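Local coordinates for paternally-expressed gene 3 protein (Homo sapiens, PDB 4BHX) that mediates between p53 and BAX in neuronal death after DNA damage and regulates transcription, its SCAN domain serving homo- and heterodimerization, at residues Arg12-Ile17 / Leu36-Pro41; Pro68-Lys73 / Glu79-Leu84. All coordinates share one frame; numbering follows the deposited sequence. Where two conformers were deposited one is given.

Interaction 1: Arg12-Ile17 / Leu36-Pro41; sequences RFRNLI and LDWLQP. With EDO (1,2-ethanediol), chain M.
Phe13 and Trp38 meet along one side of the phenyl ring. Phe13 CD2 lies 3.7 Å from both Trp38 CE3 and Trp38 CZ3, on the six-membered part of the indole, and Phe13 CE2 lies 3.9 Å from Trp38 CZ3. The side of the phenyl ring thus rests against the CE3-CZ3 bond. The two ring planes are inclined by 38° and the centroids of the Phe13 ring and the six-membered ring stand 5.9 Å apart. Both side chains start out toward the opposite segment. Each has CG anti to its own backbone N, which carries the two rings into the gap between the helices.

Arg14 reaches the same indole at its edge. Its chain is bent at chi2 (-57°) and then runs out to the guanidinium. There Arg14 NH2 lies 4.0 Å from Trp38 CH2, near the indole plane. The guanidinium is turned 70° from that plane. Its polar end is held elsewhere, by a salt bridge from NH2 to Glu56. Phe13 CE2 lies 3.4 Å above the plane of the Arg14 guanidinium, offset toward its rim. The ring of Phe13 thus touches both the indole and the arginine.

One face of the indole is covered by Leu39 of its own segment, whose CD2 sits over the ring centre. The contact is small, with 114 Å² buried between the segments, and its Phe13-Trp38 part is apolar. Trp38 is the buried member, while Arg14 is exposed.

The contact joins the C-terminal ends of helix 6-15 and helix 24-39 in the all-helical SCAN domain. Trp38 also stacks on His10 and touches Phe9 of helix 6-15. Phe13 packs back on Leu34 and Cys35. Helix 46-61 supplies Glu56 beside Trp38 and Leu52 beside Leu39, so three helices converge here.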
loop_
_atom_site.group_PDB
_atom_site.type_symbol
_atom_site.label_atom_id
_atom_site.label_comp_id
_atom_site.label_asym_id
_atom_site.label_seq_id
_atom_site.Cartn_x
_atom_site.Cartn_y
_atom_site.Cartn_z
ATOM N N ARG A 12 -2.535 -7.766 -4.522
ATOM C CA ARG A 12 -3.651 -8.640 -4.828
ATOM C C ARG A 12 -5.024 -8.035 -4.342
ATOM O O ARG A 12 -6.045 -8.203 -5.017
ATOM C CB ARG A 12 -3.505 -10.027 -4.226
ATOM C CG ARG A 12 -2.264 -10.813 -4.628
ATOM C CD ARG A 12 -2.309 -11.256 -6.071
ATOM N NE ARG A 12 -2.337 -10.234 -7.104
ATOM C CZ ARG A 12 -1.290 -9.588 -7.613
ATOM N NH1 ARG A 12 -0.046 -9.755 -7.149
ATOM N NH2 ARG A 12 -1.516 -8.712 -8.597
ATOM N N PHE A 13 -5.010 -7.442 -3.159
ATOM C CA PHE A 13 -6.205 -6.826 -2.579
ATOM C C PHE A 13 -6.762 -5.761 -3.541
ATOM O O PHE A 13 -7.969 -5.719 -3.831
ATOM C CB PHE A 13 -5.821 -6.228 -1.207
ATOM C CG PHE A 13 -6.938 -5.407 -0.541
ATOM C CD1 PHE A 13 -8.183 -5.986 -0.248
ATOM C CD2 PHE A 13 -6.752 -4.043 -0.252
ATOM C CE1 PHE A 13 -9.197 -5.189 0.343
ATOM C CE2 PHE A 13 -7.774 -3.265 0.389
ATOM C CZ PHE A 13 -8.994 -3.858 0.652
ATOM N N ARG A 14 -5.889 -4.886 -4.008
ATOM C CA ARG A 14 -6.254 -3.822 -4.926
ATOM C C ARG A 14 -6.615 -4.294 -6.337
ATOM O O ARG A 14 -7.373 -3.601 -7.023
ATOM C CB ARG A 14 -5.122 -2.832 -4.993
ATOM C CG ARG A 14 -4.870 -1.991 -3.770
ATOM C CD ARG A 14 -6.106 -1.190 -3.373
ATOM N NE ARG A 14 -5.887 -0.390 -2.140
ATOM C CZ ARG A 14 -6.854 -0.057 -1.271
ATOM N NH1 ARG A 14 -8.113 -0.453 -1.449
ATOM N NH2 ARG A 14 -6.553 0.634 -0.206
ATOM N N ASN A 15 -6.089 -5.436 -6.787
ATOM C CA ASN A 15 -6.260 -5.864 -8.179
ATOM C C ASN A 15 -7.262 -6.958 -8.339
ATOM O O ASN A 15 -7.609 -7.285 -9.433
ATOM C CB ASN A 15 -4.937 -6.365 -8.843
ATOM C CG ASN A 15 -3.778 -5.396 -8.752
ATOM O OD1 ASN A 15 -2.612 -5.803 -8.980
ATOM N ND2 ASN A 15 -4.039 -4.166 -8.473
ATOM N N LEU A 16 -7.795 -7.505 -7.265
ATOM C CA LEU A 16 -8.831 -8.526 -7.365
ATOM C C LEU A 16 -10.030 -7.989 -8.118
ATOM O O LEU A 16 -10.376 -6.862 -7.933
ATOM C CB LEU A 16 -9.317 -8.928 -5.988
ATOM C CG LEU A 16 -10.233 -10.121 -6.010
ATOM C CD1 LEU A 16 -9.381 -11.357 -6.075
ATOM C CD2 LEU A 16 -11.140 -10.212 -4.831
ATOM N N ILE A 17 -10.613 -8.808 -8.990
ATOM C CA ILE A 17 -11.776 -8.476 -9.838
ATOM C C ILE A 17 -13.005 -9.239 -9.360
ATOM O O ILE A 17 -12.904 -10.339 -8.822
ATOM C CB ILE A 17 -11.500 -8.910 -11.289
ATOM C CG1 ILE A 17 -10.242 -8.242 -11.822
ATOM C CG2 ILE A 17 -12.654 -8.622 -12.233
ATOM C CD1 ILE A 17 -10.198 -6.769 -11.644
ATOM N N LEU A 36 -6.194 -8.404 5.226
ATOM C CA LEU A 36 -5.529 -8.817 6.498
ATOM C C LEU A 36 -4.056 -9.288 6.323
ATOM O O LEU A 36 -3.206 -9.023 7.183
ATOM C CB LEU A 36 -6.335 -9.916 7.153
ATOM C CG LEU A 36 -7.749 -9.622 7.694
ATOM C CD1 LEU A 36 -8.513 -10.865 8.201
ATOM C CD2 LEU A 36 -7.616 -8.615 8.750
ATOM N N ASP A 37 -3.774 -9.968 5.214
ATOM C CA ASP A 37 -2.413 -10.399 4.867
ATOM C C ASP A 37 -1.551 -9.247 4.401
ATOM O O ASP A 37 -0.361 -9.285 4.543
ATOM C CB ASP A 37 -2.448 -11.528 3.819
ATOM C CG ASP A 37 -2.840 -12.902 4.437
ATOM O OD1 ASP A 37 -2.527 -13.145 5.628
ATOM O OD2 ASP A 37 -3.522 -13.660 3.760
ATOM N N TRP A 38 -2.156 -8.139 3.942
ATOM C CA TRP A 38 -1.412 -6.942 3.714
ATOM C C TRP A 38 -1.154 -6.201 5.008
ATOM O O TRP A 38 0.014 -5.870 5.342
ATOM C CB TRP A 38 -2.193 -6.032 2.711
ATOM C CG TRP A 38 -1.694 -4.631 2.627
ATOM C CD1 TRP A 38 -0.388 -4.176 2.701
ATOM C CD2 TRP A 38 -2.510 -3.471 2.310
ATOM N NE1 TRP A 38 -0.376 -2.769 2.513
ATOM C CE2 TRP A 38 -1.665 -2.335 2.285
ATOM C CE3 TRP A 38 -3.882 -3.303 2.029
ATOM C CZ2 TRP A 38 -2.154 -1.070 1.999
ATOM C CZ3 TRP A 38 -4.356 -2.030 1.797
ATOM C CH2 TRP A 38 -3.504 -0.936 1.762
ATOM N N LEU A 39 -2.207 -5.893 5.771
ATOM C CA LEU A 39 -2.045 -4.921 6.849
ATOM C C LEU A 39 -1.615 -5.559 8.180
ATOM O O LEU A 39 -1.106 -4.871 9.036
ATOM C CB LEU A 39 -3.350 -4.133 6.992
ATOM C CG LEU A 39 -3.629 -3.156 5.860
ATOM C CD1 LEU A 39 -4.977 -2.510 6.041
ATOM C CD2 LEU A 39 -2.558 -2.060 5.825
ATOM N N GLN A 40 -1.793 -6.878 8.318
ATOM C CA GLN A 40 -1.431 -7.673 9.534
ATOM C C GLN A 40 -1.786 -6.962 10.837
ATOM O O GLN A 40 -0.902 -6.652 11.645
ATOM C CB GLN A 40 0.082 -7.997 9.518
ATOM C CG GLN A 40 0.561 -8.667 8.240
ATOM C CD GLN A 40 2.008 -9.120 8.288
ATOM O OE1 GLN A 40 2.931 -8.410 7.910
ATOM N NE2 GLN A 40 2.198 -10.325 8.728
ATOM N N PRO A 41 -3.060 -6.635 11.039
ATOM C CA PRO A 41 -3.438 -5.815 12.182
ATOM C C PRO A 41 -3.004 -6.401 13.528
ATOM O O PRO A 41 -2.889 -5.659 14.474
ATOM C CB PRO A 41 -5.004 -5.770 12.120
ATOM C CG PRO A 41 -5.370 -7.000 11.292
ATOM C CD PRO A 41 -4.236 -7.116 10.286
HETATM C C1 EDO M . -9.599 -11.681 -9.758
HETATM O O1 EDO M . -10.366 -12.923 -9.601
HETATM C C2 EDO M . -8.125 -11.837 -10.162
HETATM O O2 EDO M . -7.479 -10.554 -10.393
#

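Interaction 2: Pro68-Lys73 / Glu79-Leu84; sequences PWVRAK and EKLVTL. With EDO (1,2-ethanediol), chain J.
Val70 turns CG1 anti to its backbone N (chi1 166°), toward helix 78-85. Leu81 has CG anti to its backbone N as well (chi1 178°); its CB does not itself head for helix 67-73, but the torsion swings CD1 over to Val70. Val70 CG1 meets Leu81 CD1 at 3.7 Å. The two side chains cross at about a right angle. CD1 of Leu81 also touches CG2 of Val70, so it bears on both valine methyls.

Leu84 follows one turn after Leu81 and points toward the same helix. Its CD2 lies 4.4 Å from Val70 CG2, a looser approach. The lysine chain of Lys73, bent at chi2, chi3 and chi4, crosses Leu84 obliquely at the exposed margin of the contact. Lys73 CG lies 4.2 Å from Leu84 CD2, and Lys73 CE 3.9 Å from Leu84 CD1. Val70, Leu81 and Leu84 are buried.

Lys80 O takes two bonds within its helix. Leu84 N gives the regular helical one, and Thr83 OG1 donates to Lys80 O at 2.7 Å, in the carbonyl plane on a lone pair.

Helices 67-73 and 78-85 are consecutive short helices, inclined to each other. The axes of segments 68-73 and 79-84 approach to 11.5 Å, with 133° between their N-to-C directions. Pro75, in the connection, touches both Val70 and Leu81. Leu59 of helix 46-61 packs on the same two side chains, and Leu55 and Tyr58 add to the cover over Leu81.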
loop_
_atom_site.group_PDB
_atom_site.type_symbol
_atom_site.label_atom_id
_atom_site.label_comp_id
_atom_site.label_asym_id
_atom_site.label_seq_id
_atom_site.Cartn_x
_atom_site.Cartn_y
_atom_site.Cartn_z
ATOM N N PRO A 68 9.613 7.524 -10.678
ATOM C CA PRO A 68 10.703 6.522 -10.743
ATOM C C PRO A 68 11.741 6.661 -9.620
ATOM O O PRO A 68 12.222 5.683 -9.105
ATOM C CB PRO A 68 11.322 6.784 -12.129
ATOM C CG PRO A 68 10.226 7.489 -12.907
ATOM C CD PRO A 68 9.569 8.367 -11.883
ATOM N N TRP A 69 12.070 7.877 -9.270
ATOM C CA TRP A 69 13.003 8.167 -8.191
ATOM C C TRP A 69 12.497 7.675 -6.848
ATOM O O TRP A 69 13.185 6.941 -6.117
ATOM C CB TRP A 69 13.156 9.646 -8.102
ATOM C CG TRP A 69 13.724 10.245 -9.348
ATOM C CD1 TRP A 69 13.097 10.396 -10.605
ATOM C CD2 TRP A 69 15.035 10.795 -9.488
ATOM N NE1 TRP A 69 13.985 11.002 -11.476
ATOM C CE2 TRP A 69 15.170 11.245 -10.820
ATOM C CE3 TRP A 69 16.115 10.944 -8.617
ATOM C CZ2 TRP A 69 16.347 11.831 -11.287
ATOM C CZ3 TRP A 69 17.286 11.518 -9.104
ATOM C CH2 TRP A 69 17.376 11.968 -10.412
ATOM N N VAL A 70 11.270 8.085 -6.507
ATOM C CA VAL A 70 10.687 7.676 -5.236
ATOM C C VAL A 70 10.622 6.198 -5.104
ATOM O O VAL A 70 10.931 5.662 -4.034
ATOM C CB VAL A 70 9.292 8.341 -4.992
ATOM C CG1 VAL A 70 8.571 7.645 -3.852
ATOM C CG2 VAL A 70 9.503 9.799 -4.650
ATOM N N ARG A 71 10.289 5.504 -6.162
ATOM C CA ARG A 71 10.273 4.095 -6.054
ATOM C C ARG A 71 11.655 3.398 -6.091
ATOM O O ARG A 71 11.808 2.319 -5.518
ATOM C CB ARG A 71 9.353 3.501 -7.061
ATOM C CG ARG A 71 9.864 3.333 -8.440
ATOM C CD ARG A 71 8.993 2.320 -9.168
ATOM N NE ARG A 71 7.583 2.728 -9.335
ATOM C CZ ARG A 71 7.067 3.417 -10.364
ATOM N NH1 ARG A 71 7.821 3.863 -11.377
ATOM N NH2 ARG A 71 5.764 3.671 -10.375
ATOM N N ALA A 72 12.644 4.007 -6.733
ATOM C CA ALA A 72 13.985 3.429 -6.687
ATOM C C ALA A 72 14.406 3.461 -5.235
ATOM O O ALA A 72 15.023 2.534 -4.755
ATOM C CB ALA A 72 14.921 4.221 -7.586
ATOM N N LYS A 73 14.038 4.525 -4.523
ATOM C CA LYS A 73 14.388 4.721 -3.143
ATOM C C LYS A 73 13.572 3.908 -2.100
ATOM O O LYS A 73 14.077 3.651 -1.001
ATOM C CB LYS A 73 14.244 6.176 -2.791
ATOM C CG LYS A 73 15.174 6.583 -1.677
ATOM C CD LYS A 73 16.596 6.726 -2.187
ATOM C CE LYS A 73 17.099 8.117 -1.846
ATOM N NZ LYS A 73 17.846 8.203 -0.539
ATOM N N GLU A 79 7.273 10.114 6.590
ATOM C CA GLU A 79 8.252 11.084 7.002
ATOM C C GLU A 79 9.444 11.096 6.091
ATOM O O GLU A 79 9.969 12.130 5.719
ATOM C CB GLU A 79 8.676 10.761 8.443
ATOM C CG GLU A 79 8.022 11.736 9.368
ATOM C CD GLU A 79 8.671 13.082 9.213
ATOM O OE1 GLU A 79 9.894 13.083 8.963
ATOM O OE2 GLU A 79 7.969 14.106 9.334
ATOM N N LYS A 80 9.850 9.906 5.769
ATOM C CA LYS A 80 10.926 9.688 4.900
ATOM C C LYS A 80 10.590 10.405 3.603
ATOM O O LYS A 80 11.286 11.354 3.206
ATOM C CB LYS A 80 10.986 8.229 4.703
ATOM C CG LYS A 80 12.262 7.692 4.166
ATOM C CD LYS A 80 12.568 6.404 4.933
ATOM C CE LYS A 80 13.780 5.679 4.363
ATOM N NZ LYS A 80 13.502 4.256 4.009
ATOM N N LEU A 81 9.464 9.987 3.003
ATOM C CA LEU A 81 8.999 10.463 1.703
ATOM C C LEU A 81 9.016 11.969 1.655
ATOM O O LEU A 81 9.478 12.538 0.673
ATOM C CB LEU A 81 7.558 9.887 1.402
ATOM C CG LEU A 81 6.835 10.279 0.102
ATOM C CD1 LEU A 81 7.642 9.891 -1.105
ATOM C CD2 LEU A 81 5.412 9.697 -0.005
ATOM N N VAL A 82 8.530 12.612 2.709
ATOM C CA VAL A 82 8.467 14.048 2.804
ATOM C C VAL A 82 9.849 14.706 2.819
ATOM O O VAL A 82 10.045 15.785 2.224
ATOM C CB VAL A 82 7.752 14.508 4.078
ATOM C CG1 VAL A 82 8.130 15.954 4.416
ATOM C CG2 VAL A 82 6.249 14.394 3.902
ATOM N N THR A 83 10.802 14.085 3.501
ATOM C CA THR A 83 12.142 14.710 3.620
ATOM C C THR A 83 12.873 14.497 2.312
ATOM O O THR A 83 13.546 15.405 1.778
ATOM C CB THR A 83 12.935 14.145 4.801
ATOM O OG1 THR A 83 13.076 12.720 4.680
ATOM C CG2 THR A 83 12.217 14.520 6.096
ATOM N N LEU A 84 12.629 13.332 1.744
ATOM C CA LEU A 84 13.100 13.068 0.429
ATOM C C LEU A 84 12.545 14.087 -0.599
ATOM O O LEU A 84 13.312 14.720 -1.336
ATOM C CB LEU A 84 12.739 11.651 0.085
ATOM C CG LEU A 84 13.148 11.182 -1.266
ATOM C CD1 LEU A 84 14.673 11.143 -1.351
ATOM C CD2 LEU A 84 12.525 9.827 -1.499
HETATM C C1 EDO J . 13.029 2.848 -11.150
HETATM O O1 EDO J . 12.451 4.096 -10.828
HETATM C C2 EDO J . 12.733 1.986 -9.939
HETATM O O2 EDO J . 13.731 0.977 -9.888
#

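Overall arrangement
Interactions 1 and 2 follow one another along the chain, and both lie in the SCAN domain, on opposite sides of the chain's centre. Their centres are 23 Å apart and their nearest atoms about 13 Å apart, so they do not touch. Helix 46-61 connects them. Glu56 on it meets residues of 12-17 and 36-41, while Leu55, Tyr58 and Leu59 pack against 68-73 or 79-84. Interaction 1 ties the first two helices together and interaction 2 the last two. The ethanediol molecules beside 12-17 and 68-73 probably come from the crystallisation liquor. The domain serves dimerization, but the assembly described here holds one chain.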